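Local coordinates for natterin-like protein (PDB 6IUL) that probably forms pores in target membranes as a cytotoxic lamprey immune protein, pairing a jacalin-like lectin domain with an aerolysin-type pore-forming module, at residues K196-S201 with G297-L302; F210-K215 with H238-S243. All coordinates share one frame; numbering follows the deposited sequence.

Contact 1: K196-S201 with G297-L302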
# COMPACT_ATOMS: atom_id res chain seq x y z
N LYS A 196 -4.74 5.19 9.36
CA LYS A 196 -3.78 4.56 10.27
C LYS A 196 -2.56 4.05 9.49
O LYS A 196 -2.70 3.65 8.34
CB LYS A 196 -4.41 3.41 11.03
CG LYS A 196 -5.46 3.82 12.06
CD LYS A 196 -6.12 2.57 12.69
CE LYS A 196 -6.70 2.87 14.06
NZ LYS A 196 -7.59 1.81 14.63
N LYS A 197 -1.37 4.10 10.08
CA LYS A 197 -0.15 3.66 9.41
C LYS A 197 0.70 2.79 10.29
O LYS A 197 0.79 3.03 11.50
CB LYS A 197 0.65 4.85 8.91
CG LYS A 197 -0.01 5.60 7.77
CD LYS A 197 0.93 6.55 7.02
CE LYS A 197 0.35 6.78 5.62
NZ LYS A 197 1.12 7.73 4.77
N SER A 198 1.37 1.81 9.67
CA SER A 198 2.30 0.90 10.34
C SER A 198 3.55 0.68 9.47
O SER A 198 3.46 0.48 8.24
CB SER A 198 1.63 -0.44 10.57
OG SER A 198 0.76 -0.41 11.68
N SER A 199 4.72 0.70 10.11
CA SER A 199 6.00 0.53 9.43
C SER A 199 7.03 -0.13 10.35
O SER A 199 7.37 0.39 11.41
CB SER A 199 6.52 1.85 8.92
OG SER A 199 7.85 1.68 8.42
N TRP A 200 7.53 -1.29 9.95
CA TRP A 200 8.67 -1.91 10.63
C TRP A 200 9.89 -1.81 9.74
O TRP A 200 9.88 -2.30 8.61
CB TRP A 200 8.38 -3.34 10.93
CG TRP A 200 7.31 -3.60 11.96
CD1 TRP A 200 7.49 -3.72 13.32
CD2 TRP A 200 5.92 -3.86 11.71
NE1 TRP A 200 6.31 -4.05 13.91
CE2 TRP A 200 5.32 -4.11 12.95
CE3 TRP A 200 5.13 -3.88 10.56
CZ2 TRP A 200 3.96 -4.38 13.09
CZ3 TRP A 200 3.79 -4.13 10.68
CH2 TRP A 200 3.21 -4.41 11.94
N SER A 201 10.95 -1.17 10.24
CA SER A 201 12.15 -0.92 9.46
C SER A 201 12.82 -2.27 9.11
O SER A 201 12.76 -3.23 9.86
CB SER A 201 13.11 0.01 10.19
OG SER A 201 13.63 -0.67 11.37
N GLY A 297 15.06 -3.34 15.07
CA GLY A 297 14.76 -2.15 14.23
C GLY A 297 13.85 -1.15 14.92
O GLY A 297 13.75 -1.14 16.15
N ILE A 298 13.21 -0.29 14.15
CA ILE A 298 12.27 0.66 14.70
C ILE A 298 10.88 0.58 14.02
O ILE A 298 10.76 0.41 12.82
CB ILE A 298 12.83 2.10 14.67
CG1 ILE A 298 12.89 2.64 13.26
CG2 ILE A 298 14.23 2.21 15.33
CD1 ILE A 298 13.39 4.08 13.18
N TYR A 299 9.85 0.72 14.83
CA TYR A 299 8.47 0.78 14.40
C TYR A 299 8.00 2.20 14.44
O TYR A 299 8.14 2.90 15.45
CB TYR A 299 7.56 -0.11 15.26
CG TYR A 299 6.10 0.00 14.92
CD1 TYR A 299 5.54 -0.75 13.90
CD2 TYR A 299 5.26 0.91 15.59
CE1 TYR A 299 4.21 -0.64 13.57
CE2 TYR A 299 3.92 1.02 15.27
CZ TYR A 299 3.39 0.25 14.26
OH TYR A 299 2.07 0.36 13.90
N LYS A 300 7.46 2.63 13.30
CA LYS A 300 6.84 3.93 13.14
C LYS A 300 5.37 3.68 12.81
O LYS A 300 5.02 2.93 11.89
CB LYS A 300 7.50 4.71 12.00
CG LYS A 300 8.82 5.35 12.37
CD LYS A 300 9.25 6.40 11.36
CE LYS A 300 10.54 7.09 11.79
NZ LYS A 300 10.32 8.05 12.92
N GLY A 301 4.49 4.31 13.57
CA GLY A 301 3.09 4.17 13.36
C GLY A 301 2.34 5.49 13.50
O GLY A 301 2.83 6.44 14.06
N LEU A 302 1.11 5.48 13.00
CA LEU A 302 0.15 6.53 13.24
C LEU A 302 -1.15 5.85 13.63
O LEU A 302 -1.62 4.94 12.94
CB LEU A 302 -0.05 7.37 11.99
CG LEU A 302 -1.11 8.50 12.11
CD1 LEU A 302 -0.71 9.47 13.21
CD2 LEU A 302 -1.24 9.29 10.82
O HOH W 1 10.20 2.25 10.75
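Ser198 OG and Tyr299 OH meet at 2.7 Å, a short hydrogen bond that either hydroxyl could donate. It runs diagonally across an antiparallel strand pair of the elongated aerolysin-type module, because Tyr299 stands opposite Trp200 while its ring extends along the strand toward Ser198. Chi1 of 176° sets Tyr299 CG anti to the backbone N, beside the carbonyl carbon, which starts the ring off in that direction. Ser198 OG lies at the ring's edge, in plane. Gly301 brings no side chain to this face, and the tyrosine ring lies where one would stand. The same ring turns its CD1 edge to the indole of Trp200: CD1 sits 3.3 Å above the indole plane, offset toward the rim, with the planes at 55°, an edge-to-face pair. Trp200 NE1 is spent on Tyr156 OH, and Ile218 of strand 212-223 touches both Ser198 and Tyr299. On the other face, Lys197 CB and Leu302 CB pack at 4.0 Å. Their backbones form a hydrogen-bonded pair. Just past the end of strand 184-200, Ser201 N still donates to Ile298 O, while the return bond goes to a side chain: Ser201 OG accepts Ile298 N at 2.8 Å, nearly straight at 169°.

Contact 2: F210-K215 with H238-S243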
# COMPACT_ATOMS: atom_id res chain seq x y z
N PHE A 210 13.31 -10.95 -0.21
CA PHE A 210 12.26 -11.86 0.17
C PHE A 210 10.89 -11.22 0.06
O PHE A 210 10.79 -10.00 -0.01
CB PHE A 210 12.51 -12.33 1.62
CG PHE A 210 13.88 -12.92 1.82
CD1 PHE A 210 14.17 -14.21 1.38
CD2 PHE A 210 14.87 -12.20 2.44
CE1 PHE A 210 15.44 -14.73 1.53
CE2 PHE A 210 16.14 -12.72 2.61
CZ PHE A 210 16.42 -14.00 2.17
N SER A 211 9.81 -12.02 0.06
CA SER A 211 8.49 -11.44 0.23
C SER A 211 8.10 -11.55 1.71
O SER A 211 7.70 -12.60 2.21
CB SER A 211 7.43 -12.05 -0.71
OG SER A 211 7.03 -13.28 -0.26
N LEU A 212 8.28 -10.46 2.42
CA LEU A 212 8.11 -10.45 3.89
C LEU A 212 6.65 -10.24 4.29
O LEU A 212 5.94 -9.45 3.65
CB LEU A 212 8.91 -9.29 4.49
CG LEU A 212 10.41 -9.35 4.29
CD1 LEU A 212 11.05 -8.12 4.84
CD2 LEU A 212 11.03 -10.58 4.92
N SER A 213 6.19 -10.99 5.28
CA SER A 213 5.01 -10.62 6.04
C SER A 213 5.38 -10.60 7.52
O SER A 213 6.37 -11.21 7.95
CB SER A 213 3.80 -11.54 5.78
OG SER A 213 4.14 -12.85 6.03
N VAL A 214 4.59 -9.86 8.29
CA VAL A 214 4.77 -9.74 9.73
C VAL A 214 3.57 -10.32 10.44
O VAL A 214 2.43 -9.90 10.24
CB VAL A 214 4.88 -8.27 10.12
CG1 VAL A 214 5.18 -8.16 11.60
CG2 VAL A 214 5.98 -7.59 9.31
N LYS A 215 3.81 -11.34 11.26
CA LYS A 215 2.75 -11.93 12.05
C LYS A 215 2.86 -11.32 13.44
O LYS A 215 3.71 -11.71 14.24
CB LYS A 215 2.82 -13.46 12.04
CG LYS A 215 1.65 -14.11 12.76
CD LYS A 215 1.76 -15.65 12.71
CE LYS A 215 2.44 -16.20 13.97
NZ LYS A 215 2.99 -17.57 13.81
N HIS A 238 0.58 -8.83 8.31
CA HIS A 238 0.75 -7.46 7.78
C HIS A 238 1.91 -7.41 6.79
O HIS A 238 2.85 -8.19 6.89
CB HIS A 238 1.05 -6.46 8.91
CG HIS A 238 0.03 -6.48 10.01
ND1 HIS A 238 -1.19 -5.84 9.90
CD2 HIS A 238 0.05 -7.06 11.23
CE1 HIS A 238 -1.88 -6.03 11.01
NE2 HIS A 238 -1.15 -6.76 11.84
N ALA A 239 1.86 -6.48 5.85
CA ALA A 239 3.05 -6.17 5.10
C ALA A 239 3.92 -5.31 6.00
O ALA A 239 3.45 -4.72 6.98
CB ALA A 239 2.70 -5.44 3.80
N VAL A 240 5.19 -5.23 5.66
CA VAL A 240 6.15 -4.49 6.44
C VAL A 240 5.77 -3.01 6.54
O VAL A 240 6.07 -2.34 7.52
CB VAL A 240 7.54 -4.71 5.82
CG1 VAL A 240 8.44 -3.54 6.00
CG2 VAL A 240 8.19 -5.93 6.45
N GLU A 241 5.15 -2.49 5.48
CA GLU A 241 4.69 -1.14 5.43
C GLU A 241 3.24 -1.15 4.98
O GLU A 241 2.91 -1.75 3.95
CB GLU A 241 5.54 -0.28 4.54
CG GLU A 241 5.49 1.18 5.01
CD GLU A 241 6.79 1.94 4.85
OE1 GLU A 241 7.84 1.30 4.62
OE2 GLU A 241 6.73 3.18 4.97
N GLU A 242 2.38 -0.50 5.76
CA GLU A 242 0.95 -0.71 5.62
C GLU A 242 0.19 0.50 6.01
O GLU A 242 0.60 1.24 6.90
CB GLU A 242 0.50 -1.89 6.49
CG GLU A 242 -0.67 -2.61 5.89
CD GLU A 242 -0.80 -4.03 6.40
OE1 GLU A 242 -1.24 -4.17 7.57
OE2 GLU A 242 -0.52 -4.97 5.63
N SER A 243 -0.95 0.73 5.37
CA SER A 243 -1.84 1.80 5.81
C SER A 243 -3.27 1.29 5.74
O SER A 243 -3.58 0.40 4.96
CB SER A 243 -1.64 3.04 4.96
OG SER A 243 -2.52 2.97 3.88
O HOH W 2 6.00 -6.74 3.34
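The base of the β-hairpin made by strands 212-223 and 228-238 is closed by Val214 and His238, an antiparallel hydrogen-bonded pair. Val214 N donates to His238 O over 2.8 Å, and the return bond from His238 N to Val214 O, at 2.9 Å, is more bent (142°). Beyond this pair the strands part, and a water bridges the gap, donating to Leu212 O and accepting from Val240 N. Alongside it the contact is apolar. Val240 CG2 is met by Leu212 CD1 at 3.9 Å and by Val214 CG2 at 4.0 Å, the two valines crossing at about a right angle. Within segment 238-243 a single carboxylate bridges the bend: Glu242 OE1 takes the His238 ND1 hydrogen on its syn side, close to the imidazole plane, at 2.9 Å, while OE2 receives Ala239 N at 2.8 Å from well above the carboxylate plane. One carboxylate thus holds the histidine ring and spans the bend leading into strand 241-256, and its charge may favour a protonated imidazole, whose NE2 also makes a weak bond to Ala216 O. Such a hairpin, lying against the long strands, is consistent with the membrane-inserting hairpin of aerolysin-type toxins before insertion.

Contacts 1 and 2 lie in one sheet system, their centres about 11 Å apart, and meet where strand 184-200 runs beside strand 241-256. Two probable backbone hydrogen bonds join them: Glu242 N lies 2.9 Å from Ser198 O, and Trp200 N lies 3.0 Å from Val240 O. The first strand of contact 1 is therefore flanked by 297-302 on one edge and by 240-243 on the other. Side chains add a second tie. Together the two contacts illustrate how a hairpin meets a long-stranded module: contact 1 joins two long strands of the module, and contact 2 closes the base of a hairpin whose Val214 packs on Trp200 of the first.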